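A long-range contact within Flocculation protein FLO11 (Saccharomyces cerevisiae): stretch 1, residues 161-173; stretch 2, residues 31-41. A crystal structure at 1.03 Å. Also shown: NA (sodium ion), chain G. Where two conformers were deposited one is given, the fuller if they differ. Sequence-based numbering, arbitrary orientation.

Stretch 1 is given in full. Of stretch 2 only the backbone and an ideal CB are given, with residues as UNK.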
# COMPACT_ATOMS: atom_id res chain seq x y z
N THR A 161 -4.86 8.03 -8.46
CA THR A 161 -4.13 7.05 -7.65
C THR A 161 -4.61 5.66 -8.07
O THR A 161 -5.59 5.49 -8.80
CB THR A 161 -4.40 7.21 -6.14
OG1 THR A 161 -5.74 6.80 -5.89
CG2 THR A 161 -4.15 8.63 -5.69
N ASP A 162 -3.89 4.66 -7.59
CA ASP A 162 -4.14 3.28 -7.90
C ASP A 162 -4.90 2.51 -6.84
O ASP A 162 -5.49 1.46 -7.14
CB ASP A 162 -2.81 2.62 -8.19
CG ASP A 162 -2.04 3.41 -9.23
OD1 ASP A 162 -2.51 3.44 -10.40
OD2 ASP A 162 -1.06 4.06 -8.84
N PHE A 163 -4.85 3.02 -5.61
CA PHE A 163 -5.46 2.37 -4.48
C PHE A 163 -6.19 3.41 -3.65
O PHE A 163 -5.74 4.55 -3.61
CB PHE A 163 -4.39 1.80 -3.54
CG PHE A 163 -3.44 0.79 -4.13
CD1 PHE A 163 -3.92 -0.31 -4.82
CD2 PHE A 163 -2.09 0.90 -3.88
CE1 PHE A 163 -3.02 -1.28 -5.24
CE2 PHE A 163 -1.21 -0.07 -4.28
CZ PHE A 163 -1.68 -1.14 -4.98
N PRO A 164 -7.28 3.03 -2.99
CA PRO A 164 -7.95 3.96 -2.11
C PRO A 164 -7.10 4.41 -0.95
O PRO A 164 -6.18 3.74 -0.49
CB PRO A 164 -9.17 3.16 -1.59
CG PRO A 164 -8.86 1.72 -1.85
CD PRO A 164 -7.91 1.69 -2.98
N GLY A 165 -7.41 5.60 -0.46
CA GLY A 165 -7.05 5.97 0.90
C GLY A 165 -8.00 5.36 1.93
O GLY A 165 -9.10 4.87 1.58
N PHE A 166 -7.57 5.36 3.19
CA PHE A 166 -8.28 4.75 4.30
C PHE A 166 -8.25 5.68 5.47
O PHE A 166 -7.35 6.52 5.61
CB PHE A 166 -7.63 3.42 4.70
CG PHE A 166 -7.83 2.35 3.68
CD1 PHE A 166 -7.01 2.27 2.56
CD2 PHE A 166 -8.85 1.40 3.84
CE1 PHE A 166 -7.25 1.30 1.61
CE2 PHE A 166 -9.06 0.41 2.88
CZ PHE A 166 -8.25 0.37 1.79
N TYR A 167 -9.20 5.49 6.39
CA TYR A 167 -9.19 6.23 7.64
C TYR A 167 -9.67 5.34 8.77
O TYR A 167 -10.23 4.26 8.57
CB TYR A 167 -10.02 7.51 7.50
CG TYR A 167 -11.51 7.35 7.30
CD1 TYR A 167 -12.34 7.05 8.36
CD2 TYR A 167 -12.11 7.66 6.09
CE1 TYR A 167 -13.70 7.00 8.25
CE2 TYR A 167 -13.51 7.62 5.95
CZ TYR A 167 -14.28 7.27 7.06
OH TYR A 167 -15.66 7.21 7.01
N TRP A 168 -9.42 5.78 9.99
CA TRP A 168 -9.72 5.00 11.19
C TRP A 168 -9.77 5.96 12.39
O TRP A 168 -9.47 7.13 12.30
CB TRP A 168 -8.69 3.92 11.42
CG TRP A 168 -7.27 4.38 11.45
CD1 TRP A 168 -6.62 4.99 12.50
CD2 TRP A 168 -6.32 4.29 10.41
NE1 TRP A 168 -5.32 5.28 12.16
CE2 TRP A 168 -5.10 4.84 10.89
CE3 TRP A 168 -6.36 3.75 9.11
CZ2 TRP A 168 -3.92 4.82 10.15
CZ3 TRP A 168 -5.19 3.74 8.37
CH2 TRP A 168 -3.99 4.26 8.90
N ASN A 169 -10.14 5.40 13.53
CA ASN A 169 -10.32 6.21 14.73
C ASN A 169 -8.98 6.70 15.32
O ASN A 169 -8.04 5.93 15.49
CB ASN A 169 -11.08 5.46 15.81
CG ASN A 169 -12.59 5.49 15.57
OD1 ASN A 169 -13.06 5.48 14.43
ND2 ASN A 169 -13.34 5.50 16.65
N ILE A 170 -8.97 7.95 15.71
CA ILE A 170 -7.85 8.55 16.44
C ILE A 170 -7.58 7.73 17.70
O ILE A 170 -8.50 7.42 18.47
CB ILE A 170 -8.16 10.02 16.78
CG1 ILE A 170 -8.27 10.86 15.51
CG2 ILE A 170 -7.11 10.60 17.72
CD1 ILE A 170 -8.97 12.19 15.71
N ASP A 171 -6.32 7.38 17.88
CA ASP A 171 -5.81 6.58 19.01
C ASP A 171 -6.50 5.21 19.09
O ASP A 171 -6.39 4.51 20.11
CB ASP A 171 -5.93 7.34 20.32
CG ASP A 171 -5.21 8.67 20.30
OD1 ASP A 171 -4.25 8.80 19.48
OD2 ASP A 171 -5.60 9.58 21.05
N CYS A 172 -7.18 4.81 18.00
CA CYS A 172 -8.01 3.61 18.04
C CYS A 172 -8.95 3.57 19.24
O CYS A 172 -9.27 2.50 19.75
CB CYS A 172 -7.23 2.34 17.87
SG CYS A 172 -6.43 2.27 16.23
N ASP A 173 -9.42 4.73 19.66
CA ASP A 173 -10.44 4.80 20.68
C ASP A 173 -11.78 4.49 20.02
O ASP A 173 -12.39 5.33 19.35
CB ASP A 173 -10.47 6.16 21.31
CG ASP A 173 -11.52 6.30 22.37
OD1 ASP A 173 -12.39 5.42 22.49
OD2 ASP A 173 -11.43 7.28 23.16
N UNK A 31 -3.78 -4.70 -13.11
CA UNK A 31 -4.52 -4.25 -11.96
C UNK A 31 -4.08 -4.93 -10.67
O UNK A 31 -3.92 -6.14 -10.59
CB UNK A 31 -6.01 -4.48 -12.19
N UNK A 32 -3.92 -4.12 -9.63
CA UNK A 32 -3.71 -4.57 -8.24
C UNK A 32 -4.78 -3.91 -7.38
O UNK A 32 -5.27 -2.84 -7.71
CB UNK A 32 -2.31 -4.22 -7.74
N UNK A 33 -5.01 -4.51 -6.21
CA UNK A 33 -5.81 -3.94 -5.16
C UNK A 33 -5.01 -3.89 -3.87
O UNK A 33 -4.07 -4.66 -3.65
CB UNK A 33 -7.10 -4.74 -4.97
N UNK A 34 -5.43 -3.00 -2.98
CA UNK A 34 -4.84 -2.85 -1.65
C UNK A 34 -5.95 -2.73 -0.64
O UNK A 34 -6.89 -1.96 -0.86
CB UNK A 34 -3.91 -1.64 -1.58
N UNK A 35 -5.82 -3.46 0.47
CA UNK A 35 -6.69 -3.30 1.61
C UNK A 35 -5.83 -3.09 2.85
O UNK A 35 -4.75 -3.64 2.97
CB UNK A 35 -7.61 -4.51 1.77
N UNK A 36 -6.34 -2.33 3.78
CA UNK A 36 -5.73 -2.15 5.12
C UNK A 36 -6.50 -3.06 6.05
O UNK A 36 -7.68 -2.84 6.31
CB UNK A 36 -5.77 -0.70 5.60
N UNK A 37 -5.86 -4.14 6.49
CA UNK A 37 -6.53 -5.18 7.21
C UNK A 37 -6.47 -5.08 8.73
O UNK A 37 -7.28 -5.71 9.41
CB UNK A 37 -5.94 -6.52 6.77
N UNK A 38 -5.52 -4.35 9.29
CA UNK A 38 -5.51 -4.05 10.71
C UNK A 38 -4.79 -2.75 10.94
O UNK A 38 -3.87 -2.39 10.21
CB UNK A 38 -4.86 -5.18 11.51
N UNK A 39 -5.20 -2.09 12.02
CA UNK A 39 -4.63 -0.85 12.48
C UNK A 39 -4.59 -0.92 13.99
O UNK A 39 -5.60 -1.18 14.62
CB UNK A 39 -5.42 0.36 11.99
N UNK A 40 -3.42 -0.65 14.57
CA UNK A 40 -3.25 -0.55 16.01
C UNK A 40 -2.55 0.73 16.35
O UNK A 40 -1.49 1.06 15.81
CB UNK A 40 -2.47 -1.75 16.56
N UNK A 41 -3.09 1.45 17.31
CA UNK A 41 -2.42 2.64 17.83
C UNK A 41 -1.27 2.23 18.73
O UNK A 41 -1.48 1.44 19.67
CB UNK A 41 -3.40 3.53 18.59
NA NA G . -1.61 -3.69 12.46

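Stretch 2 is an extended strand over most of its length, and its CA-to-CB bonds largely alternate between facing stretch 1 and turning from it. No direct hydrogen bond joins the two stretches, so what stretch 1 offers is mainly aromatic surface.

At position 31 the CA-to-CB bond points sideways and the ideal CB has nothing of stretch 1 within 5.5 Å, so almost any side chain would do. The deposited residue is Gln31, whose end leads away.

Position 32 points toward stretch 1, and its ideal CB lies 3.9 Å from Phe163 CE1. An apolar CB-CG portion is wanted, which many residues supply, and the beta backbone angles favour aromatic or branched types. It is Tyr32: its CB packs 3.8 Å from Phe163 CE1, while the ring, with chi1 in m, leads away. A water donates to Tyr32 O and Asp162 O, at 2.7 Å from its oxygen to each, bridging two acceptors that could not bond to each other.

Position 33 points away, which suits polar or beta-branched residues; Thr33 is found.

At position 34 the bond points toward stretch 1 and the ideal CB sits 3.5 Å from Phe163 CD1, with Phe166 CE1 5.5 Å off. Two aromatic rings call for an aliphatic residue; leucine, isoleucine or methionine would be reasonable. Leu34 lays its CB over the face of the Phe163 ring, 3.6 Å from the centroid, a CH-pi contact, and sends CD2 to 3.8 Å from Phe166 CE1. One side chain thus touches both phenylalanines.

Position 35 points away, so a polar residue is natural. Asp35 bends its end back, bringing OD1 to 3.6 Å from Phe166 CE2.

Position 36 faces stretch 1 again, its ideal CB 4.1 Å from Phe166 CD2. A compact aliphatic side chain can meet the ring, and the strand favours beta-branching: valine or isoleucine. Val36 puts CG2 over the face of Phe166, 3.8 Å from the ring centroid.

Positions 37 and 38 are out of reach of stretch 1, which therefore sets no preference. They are Thr37 and Ser38; Ser38 OG binds the sodium ion at 2.9 Å.

Position 39 points toward stretch 1, with its ideal CB 4.3 Å from Trp168 CD2 and 4.8 Å from Cys172 SG. An indole and a sulfur again suggest a branched aliphatic residue. Val39 uses both methyls: CG1 stands almost on the normal of the five-membered ring of Trp168, 3.5 Å from its centroid, and also 3.9 Å from Cys172 SG, while CG2 is 3.6 Å from Trp168 CE3.

Position 40 points away and is undemanding; Ser40 fills it.

At position 41 the ideal CB is 3.5 Å from Asp171 O, beside the turn of stretch 1. A broad, flat side chain could cover that backbone, so an aromatic is plausible. Trp41 does so: Asp171 CA lies over its five-membered ring, 3.6 Å from the centroid. Although NE1 is 3.3 Å from Asp171 OD1, the angle is poor for a hydrogen bond, and OD1 sits over the ring face.

Stretch 2 31-41: QYTLDVTSVSW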
# COMPACT_ATOMS: atom_id res chain seq x y z
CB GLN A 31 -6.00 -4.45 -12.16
CG GLN A 31 -6.57 -3.55 -13.25
CD GLN A 31 -7.96 -3.95 -13.66
OE1 GLN A 31 -8.63 -4.77 -13.00
NE2 GLN A 31 -8.43 -3.33 -14.72
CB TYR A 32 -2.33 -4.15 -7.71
CG TYR A 32 -1.16 -4.82 -8.35
CD1 TYR A 32 -0.74 -4.45 -9.63
CD2 TYR A 32 -0.40 -5.77 -7.65
CE1 TYR A 32 0.37 -5.04 -10.21
CE2 TYR A 32 0.71 -6.36 -8.23
CZ TYR A 32 1.08 -6.00 -9.52
OH TYR A 32 2.19 -6.57 -10.09
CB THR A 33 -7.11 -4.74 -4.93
OG1 THR A 33 -6.79 -6.08 -4.56
CG2 THR A 33 -8.01 -4.72 -6.18
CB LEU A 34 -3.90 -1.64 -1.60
CG LEU A 34 -3.20 -1.39 -0.26
CD1 LEU A 34 -1.83 -0.73 -0.46
CD2 LEU A 34 -4.02 -0.55 0.71
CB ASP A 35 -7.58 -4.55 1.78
CG ASP A 35 -8.75 -4.33 2.69
OD1 ASP A 35 -9.09 -3.17 3.00
OD2 ASP A 35 -9.39 -5.36 3.02
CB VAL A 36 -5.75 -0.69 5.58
CG1 VAL A 36 -5.18 -0.60 6.99
CG2 VAL A 36 -4.99 0.21 4.61
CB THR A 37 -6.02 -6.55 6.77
OG1 THR A 37 -4.62 -6.64 7.05
CG2 THR A 37 -6.26 -6.77 5.27
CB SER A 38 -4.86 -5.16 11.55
OG SER A 38 -3.53 -5.36 11.16
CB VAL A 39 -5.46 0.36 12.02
CG1 VAL A 39 -4.93 1.63 12.66
CG2 VAL A 39 -5.51 0.50 10.50
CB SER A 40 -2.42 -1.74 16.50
OG SER A 40 -2.17 -1.71 17.88
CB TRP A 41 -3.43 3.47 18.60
CG TRP A 41 -2.86 4.73 19.19
CD1 TRP A 41 -2.16 5.70 18.55
CD2 TRP A 41 -2.96 5.12 20.56
NE1 TRP A 41 -1.80 6.66 19.42
CE2 TRP A 41 -2.27 6.36 20.69
CE3 TRP A 41 -3.56 4.54 21.66
CZ2 TRP A 41 -2.26 7.09 21.87
CZ3 TRP A 41 -3.52 5.30 22.87
CH2 TRP A 41 -2.88 6.53 22.94
O HOH W 1 -6.93 -0.83 -6.93
O HOH W 2 -0.29 -4.74 14.18
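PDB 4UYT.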